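Long-range contact in putative aminotransferase (Actinomadura melliaura, PDB 4ZWV), which probably acts as a pyridoxal phosphate-dependent sugar aminotransferase in making the aminopentose of the indolocarbazole AT2433: residues G314-E326 with L337-P351. Sequence-based numbering, arbitrary orientation. Where two conformers were deposited one is given.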
loop_
_atom_site.group_PDB
_atom_site.type_symbol
_atom_site.label_atom_id
_atom_site.label_comp_id
_atom_site.label_asym_id
_atom_site.label_seq_id
_atom_site.Cartn_x
_atom_site.Cartn_y
_atom_site.Cartn_z
ATOM N N GLY A 314 -24.762 4.210 -26.364
ATOM C CA GLY A 314 -23.792 4.974 -25.598
ATOM C C GLY A 314 -24.017 4.870 -24.099
ATOM O O GLY A 314 -23.862 5.849 -23.371
ATOM N N ILE A 315 -24.405 3.685 -23.639
ATOM C CA ILE A 315 -24.580 3.431 -22.212
ATOM C C ILE A 315 -23.589 2.366 -21.770
ATOM O O ILE A 315 -23.568 1.275 -22.324
ATOM C CB ILE A 315 -26.021 2.966 -21.884
ATOM C CG1 ILE A 315 -27.039 4.028 -22.306
ATOM C CG2 ILE A 315 -26.141 2.634 -20.400
ATOM C CD1 ILE A 315 -28.463 3.489 -22.468
HETATM N N MSE A 316 -22.744 2.688 -20.797
HETATM C CA MSE A 316 -21.775 1.722 -20.303
HETATM C C MSE A 316 -22.452 0.808 -19.300
HETATM O O MSE A 316 -22.953 1.273 -18.281
HETATM C CB MSE A 316 -20.578 2.419 -19.663
HETATM C CG MSE A 316 -19.520 1.454 -19.170
HETATM SE SE MSE A 316 -18.017 2.395 -18.384
HETATM C CE MSE A 316 -17.427 3.367 -19.966
ATOM N N ALA A 317 -22.449 -0.490 -19.585
ATOM C CA ALA A 317 -23.147 -1.461 -18.750
ATOM C C ALA A 317 -22.389 -2.783 -18.748
ATOM O O ALA A 317 -21.925 -3.237 -19.792
ATOM C CB ALA A 317 -24.578 -1.653 -19.256
ATOM N N GLY A 318 -22.255 -3.398 -17.579
ATOM C CA GLY A 318 -21.581 -4.682 -17.515
ATOM C C GLY A 318 -21.253 -5.116 -16.108
ATOM O O GLY A 318 -22.015 -4.862 -15.178
ATOM N N LEU A 319 -20.111 -5.782 -15.967
ATOM C CA LEU A 319 -19.675 -6.307 -14.689
ATOM C C LEU A 319 -18.712 -5.352 -14.002
ATOM O O LEU A 319 -17.915 -4.683 -14.655
ATOM C CB LEU A 319 -18.992 -7.660 -14.884
ATOM C CG LEU A 319 -19.817 -8.794 -15.479
ATOM C CD1 LEU A 319 -18.907 -9.954 -15.861
ATOM C CD2 LEU A 319 -20.859 -9.239 -14.470
ATOM N N VAL A 320 -18.780 -5.310 -12.677
ATOM C CA VAL A 320 -17.788 -4.611 -11.882
ATOM C C VAL A 320 -16.478 -5.407 -11.905
ATOM O O VAL A 320 -15.392 -4.840 -12.014
ATOM C CB VAL A 320 -18.295 -4.402 -10.433
ATOM C CG1 VAL A 320 -17.207 -3.781 -9.559
ATOM C CG2 VAL A 320 -19.554 -3.540 -10.435
ATOM N N SER A 321 -16.597 -6.726 -11.778
ATOM C CA SER A 321 -15.462 -7.641 -11.838
ATOM C C SER A 321 -15.892 -8.991 -12.393
ATOM O O SER A 321 -17.077 -9.316 -12.405
ATOM C CB SER A 321 -14.839 -7.845 -10.450
ATOM O OG SER A 321 -14.075 -6.720 -10.053
ATOM N N ARG A 322 -14.921 -9.780 -12.837
ATOM C CA ARG A 322 -15.156 -11.197 -13.110
ATOM C C ARG A 322 -15.346 -11.918 -11.770
ATOM O O ARG A 322 -14.665 -11.592 -10.795
ATOM C CB ARG A 322 -13.987 -11.803 -13.890
ATOM C CG ARG A 322 -14.176 -13.255 -14.257
ATOM C CD ARG A 322 -12.952 -13.822 -14.975
ATOM N NE ARG A 322 -13.219 -15.173 -15.462
ATOM C CZ ARG A 322 -12.427 -15.853 -16.284
ATOM N NH1 ARG A 322 -11.309 -15.303 -16.733
ATOM N NH2 ARG A 322 -12.758 -17.083 -16.658
ATOM N N ARG A 323 -16.265 -12.882 -11.700
ATOM C CA ARG A 323 -16.375 -13.679 -10.474
ATOM C C ARG A 323 -14.998 -14.267 -10.130
ATOM O O ARG A 323 -14.344 -14.875 -10.989
ATOM C CB ARG A 323 -17.441 -14.781 -10.616
ATOM C CG ARG A 323 -17.246 -15.734 -11.794
ATOM C CD ARG A 323 -18.420 -16.724 -11.917
ATOM N NE ARG A 323 -18.402 -17.739 -10.865
ATOM C CZ ARG A 323 -19.335 -18.677 -10.739
ATOM N NH1 ARG A 323 -20.355 -18.712 -11.596
ATOM N NH2 ARG A 323 -19.255 -19.567 -9.760
ATOM N N ASN A 324 -14.543 -14.062 -8.890
ATOM C CA ASN A 324 -13.121 -14.261 -8.576
ATOM C C ASN A 324 -12.719 -15.735 -8.590
ATOM O O ASN A 324 -11.538 -16.062 -8.757
ATOM C CB ASN A 324 -12.757 -13.688 -7.199
ATOM C CG ASN A 324 -12.942 -12.172 -7.082
ATOM O OD1 ASN A 324 -12.695 -11.622 -6.013
ATOM N ND2 ASN A 324 -13.398 -11.502 -8.141
ATOM N N ASP A 325 -13.700 -16.617 -8.408
ATOM C CA ASP A 325 -13.423 -18.050 -8.339
ATOM C C ASP A 325 -13.055 -18.636 -9.698
ATOM O O ASP A 325 -12.589 -19.770 -9.770
ATOM C CB ASP A 325 -14.626 -18.813 -7.727
ATOM C CG ASP A 325 -15.921 -18.660 -8.529
ATOM O OD1 ASP A 325 -16.165 -17.589 -9.122
ATOM O OD2 ASP A 325 -16.720 -19.630 -8.543
ATOM N N GLU A 326 -13.227 -17.858 -10.766
ATOM C CA GLU A 326 -12.849 -18.316 -12.110
ATOM C C GLU A 326 -11.381 -18.025 -12.473
ATOM O O GLU A 326 -10.887 -18.516 -13.492
ATOM C CB GLU A 326 -13.766 -17.687 -13.166
ATOM C CG GLU A 326 -15.143 -18.338 -13.231
ATOM C CD GLU A 326 -16.007 -17.809 -14.364
ATOM O OE1 GLU A 326 -15.590 -16.874 -15.072
ATOM O OE2 GLU A 326 -17.126 -18.337 -14.555
ATOM N N LEU A 337 -21.133 -23.479 -6.969
ATOM C CA LEU A 337 -21.916 -22.360 -6.460
ATOM C C LEU A 337 -23.133 -22.153 -7.356
ATOM O O LEU A 337 -23.149 -21.256 -8.192
ATOM C CB LEU A 337 -21.069 -21.085 -6.402
ATOM C CG LEU A 337 -19.790 -21.177 -5.572
ATOM C CD1 LEU A 337 -18.945 -19.913 -5.738
ATOM C CD2 LEU A 337 -20.114 -21.404 -4.106
ATOM N N PRO A 338 -24.158 -22.995 -7.183
ATOM C CA PRO A 338 -25.304 -22.996 -8.096
ATOM C C PRO A 338 -26.112 -21.695 -8.032
ATOM O O PRO A 338 -26.702 -21.311 -9.046
ATOM C CB PRO A 338 -26.138 -24.189 -7.617
ATOM C CG PRO A 338 -25.734 -24.398 -6.205
ATOM C CD PRO A 338 -24.277 -24.018 -6.134
ATOM N N GLY A 339 -26.133 -21.032 -6.879
ATOM C CA GLY A 339 -26.831 -19.758 -6.765
ATOM C C GLY A 339 -26.201 -18.720 -7.679
ATOM O O GLY A 339 -26.873 -18.084 -8.490
ATOM N N LEU A 340 -24.890 -18.561 -7.559
ATOM C CA LEU A 340 -24.173 -17.634 -8.425
ATOM C C LEU A 340 -24.293 -18.050 -9.892
ATOM O O LEU A 340 -24.496 -17.205 -10.763
ATOM C CB LEU A 340 -22.705 -17.541 -8.005
ATOM C CG LEU A 340 -21.814 -16.603 -8.821
ATOM C CD1 LEU A 340 -22.473 -15.225 -8.946
ATOM C CD2 LEU A 340 -20.435 -16.492 -8.175
ATOM N N ASP A 341 -24.164 -19.348 -10.166
ATOM C CA ASP A 341 -24.309 -19.853 -11.534
ATOM C C ASP A 341 -25.648 -19.426 -12.145
ATOM O O ASP A 341 -25.726 -19.139 -13.339
ATOM C CB ASP A 341 -24.202 -21.385 -11.585
ATOM C CG ASP A 341 -22.810 -21.902 -11.266
ATOM O OD1 ASP A 341 -21.830 -21.128 -11.341
ATOM O OD2 ASP A 341 -22.703 -23.108 -10.954
ATOM N N SER A 342 -26.699 -19.381 -11.329
ATOM C CA SER A 342 -28.042 -19.114 -11.858
ATOM C C SER A 342 -28.252 -17.648 -12.237
ATOM O O SER A 342 -29.232 -17.327 -12.917
ATOM C CB SER A 342 -29.121 -19.539 -10.852
ATOM O OG SER A 342 -29.230 -18.612 -9.785
ATOM N N VAL A 343 -27.346 -16.767 -11.816
ATOM C CA VAL A 343 -27.482 -15.350 -12.145
ATOM C C VAL A 343 -26.279 -14.735 -12.873
ATOM O O VAL A 343 -26.374 -13.630 -13.416
ATOM C CB VAL A 343 -27.746 -14.504 -10.875
ATOM C CG1 VAL A 343 -29.114 -14.827 -10.294
ATOM C CG2 VAL A 343 -26.644 -14.711 -9.838
ATOM N N TYR A 344 -25.143 -15.429 -12.886
ATOM C CA TYR A 344 -23.916 -14.795 -13.366
ATOM C C TYR A 344 -23.941 -14.459 -14.863
ATOM O O TYR A 344 -23.285 -13.503 -15.293
ATOM C CB TYR A 344 -22.706 -15.672 -13.054
ATOM C CG TYR A 344 -21.392 -14.995 -13.372
ATOM C CD1 TYR A 344 -20.974 -13.875 -12.656
ATOM C CD2 TYR A 344 -20.574 -15.468 -14.390
ATOM C CE1 TYR A 344 -19.771 -13.250 -12.938
ATOM C CE2 TYR A 344 -19.366 -14.846 -14.680
ATOM C CZ TYR A 344 -18.978 -13.737 -13.956
ATOM O OH TYR A 344 -17.780 -13.134 -14.245
ATOM N N ASP A 345 -24.704 -15.220 -15.645
ATOM C CA ASP A 345 -24.804 -14.961 -17.078
ATOM C C ASP A 345 -25.937 -13.995 -17.385
ATOM O O ASP A 345 -26.175 -13.663 -18.543
ATOM C CB ASP A 345 -25.028 -16.255 -17.857
ATOM C CG ASP A 345 -23.819 -17.161 -17.844
ATOM O OD1 ASP A 345 -22.690 -16.642 -17.964
ATOM O OD2 ASP A 345 -24.002 -18.388 -17.706
ATOM N N ARG A 346 -26.623 -13.540 -16.342
ATOM C CA ARG A 346 -27.752 -12.629 -16.502
ATOM C C ARG A 346 -27.489 -11.241 -15.937
ATOM O O ARG A 346 -28.075 -10.259 -16.390
ATOM C CB ARG A 346 -28.997 -13.213 -15.838
ATOM C CG ARG A 346 -29.516 -14.467 -16.518
ATOM C CD ARG A 346 -30.441 -15.235 -15.589
ATOM N NE ARG A 346 -31.608 -14.439 -15.237
ATOM C CZ ARG A 346 -32.168 -14.425 -14.034
ATOM N NH1 ARG A 346 -31.660 -15.157 -13.046
ATOM N NH2 ARG A 346 -33.233 -13.669 -13.815
HETATM N N MSE A 347 -26.612 -11.151 -14.949
HETATM C CA MSE A 347 -26.459 -9.889 -14.242
HETATM C C MSE A 347 -25.789 -8.823 -15.099
HETATM O O MSE A 347 -24.872 -9.100 -15.887
HETATM C CB MSE A 347 -25.675 -10.088 -12.941
HETATM C CG MSE A 347 -24.291 -10.604 -13.149
HETATM SE SE MSE A 347 -23.375 -10.800 -11.435
HETATM C CE MSE A 347 -24.466 -12.139 -10.601
ATOM N N VAL A 348 -26.249 -7.591 -14.933
ATOM C CA VAL A 348 -25.623 -6.436 -15.579
ATOM C C VAL A 348 -25.809 -5.188 -14.708
ATOM O O VAL A 348 -26.889 -4.957 -14.161
ATOM C CB VAL A 348 -26.185 -6.202 -17.002
ATOM C CG1 VAL A 348 -27.696 -6.207 -17.001
ATOM C CG2 VAL A 348 -25.623 -4.906 -17.609
ATOM N N SER A 349 -24.732 -4.419 -14.548
ATOM C CA SER A 349 -24.733 -3.204 -13.734
ATOM C C SER A 349 -24.981 -1.995 -14.630
ATOM O O SER A 349 -24.358 -1.859 -15.690
ATOM C CB SER A 349 -23.400 -3.031 -12.993
ATOM O OG SER A 349 -23.128 -4.121 -12.115
ATOM N N LEU A 350 -25.879 -1.116 -14.195
ATOM C CA LEU A 350 -26.237 0.082 -14.951
ATOM C C LEU A 350 -25.756 1.354 -14.256
ATOM O O LEU A 350 -25.666 1.403 -13.031
ATOM C CB LEU A 350 -27.754 0.151 -15.145
ATOM C CG LEU A 350 -28.395 -1.033 -15.867
ATOM C CD1 LEU A 350 -29.907 -0.896 -15.876
ATOM C CD2 LEU A 350 -27.859 -1.113 -17.280
ATOM N N PRO A 351 -25.437 2.393 -15.039
ATOM C CA PRO A 351 -25.045 3.668 -14.425
ATOM C C PRO A 351 -26.169 4.247 -13.583
ATOM O O PRO A 351 -27.311 4.283 -14.042
ATOM C CB PRO A 351 -24.761 4.573 -15.632
ATOM C CG PRO A 351 -24.498 3.637 -16.770
ATOM C CD PRO A 351 -25.390 2.450 -16.511
HETATM O O HOH W 1 -21.564 -6.234 -11.782
HETATM O O HOH W 2 -20.136 -22.621 -9.514
#
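Charge pairing between R323 and D341 joins the loop 314-326 to helix 338-344: NH1 of R323 donates to D341 OD1 over 2.8 Å, lying close to the carboxylate's C-O axis, while NH2 reaches the same oxygen only weakly. On its own side of the contact, R323 grips D325 side-on, NE donating to OD1 at 174° and NH2 to OD2, each D325 oxygen accepting on its syn lone pair. Two carboxylates at its edge thus fix the guanidinium's rotation, and L340 CD2, 3.5 Å from R323 CZ, covers one face over its centre. D325 OD2 also pairs with R334.

CB, CG and CD of R323 run across one face of the Y344 ring. CD stands 3.4 Å from the ring centroid, 10° off the normal, a CH-pi contact; the bend at chi3 (-73°) stands the guanidinium steeply above the ring, its edge reaching D341. Y344 OH accepts a nearly straight bond from R323 N (3.0 Å). With an alanine here, D341 would probably lose its guanidinium partner and one face of Y344 its cover.

Backbone pairing is confined to one antiparallel bridge, the hydrogen-bonded pair G318-S349, with S349 N to G318 O at 2.8 Å. It sets the loop beside 347-350, an outer strand of the small antiparallel sheet 280-282/296-300/347-350, probably part of the C-terminal domain of a fold-type I enzyme, as in DegT/DnrJ/EryC1 relatives. A water links V320 N to S349 OG, which also bonds D297; the V320 side chain lies near H164, a pyridoxal phosphate-binding residue.

Apolar contacts flank the bridge: A317 CB meets V348 CG2 at 3.8 Å, and the L319 and M347 side chains cross at about a right angle, CD2 touching CG. A317 O and R322 NH1 bond R227 and Y230 of the second subunit, as does L319's backbone to that subunit.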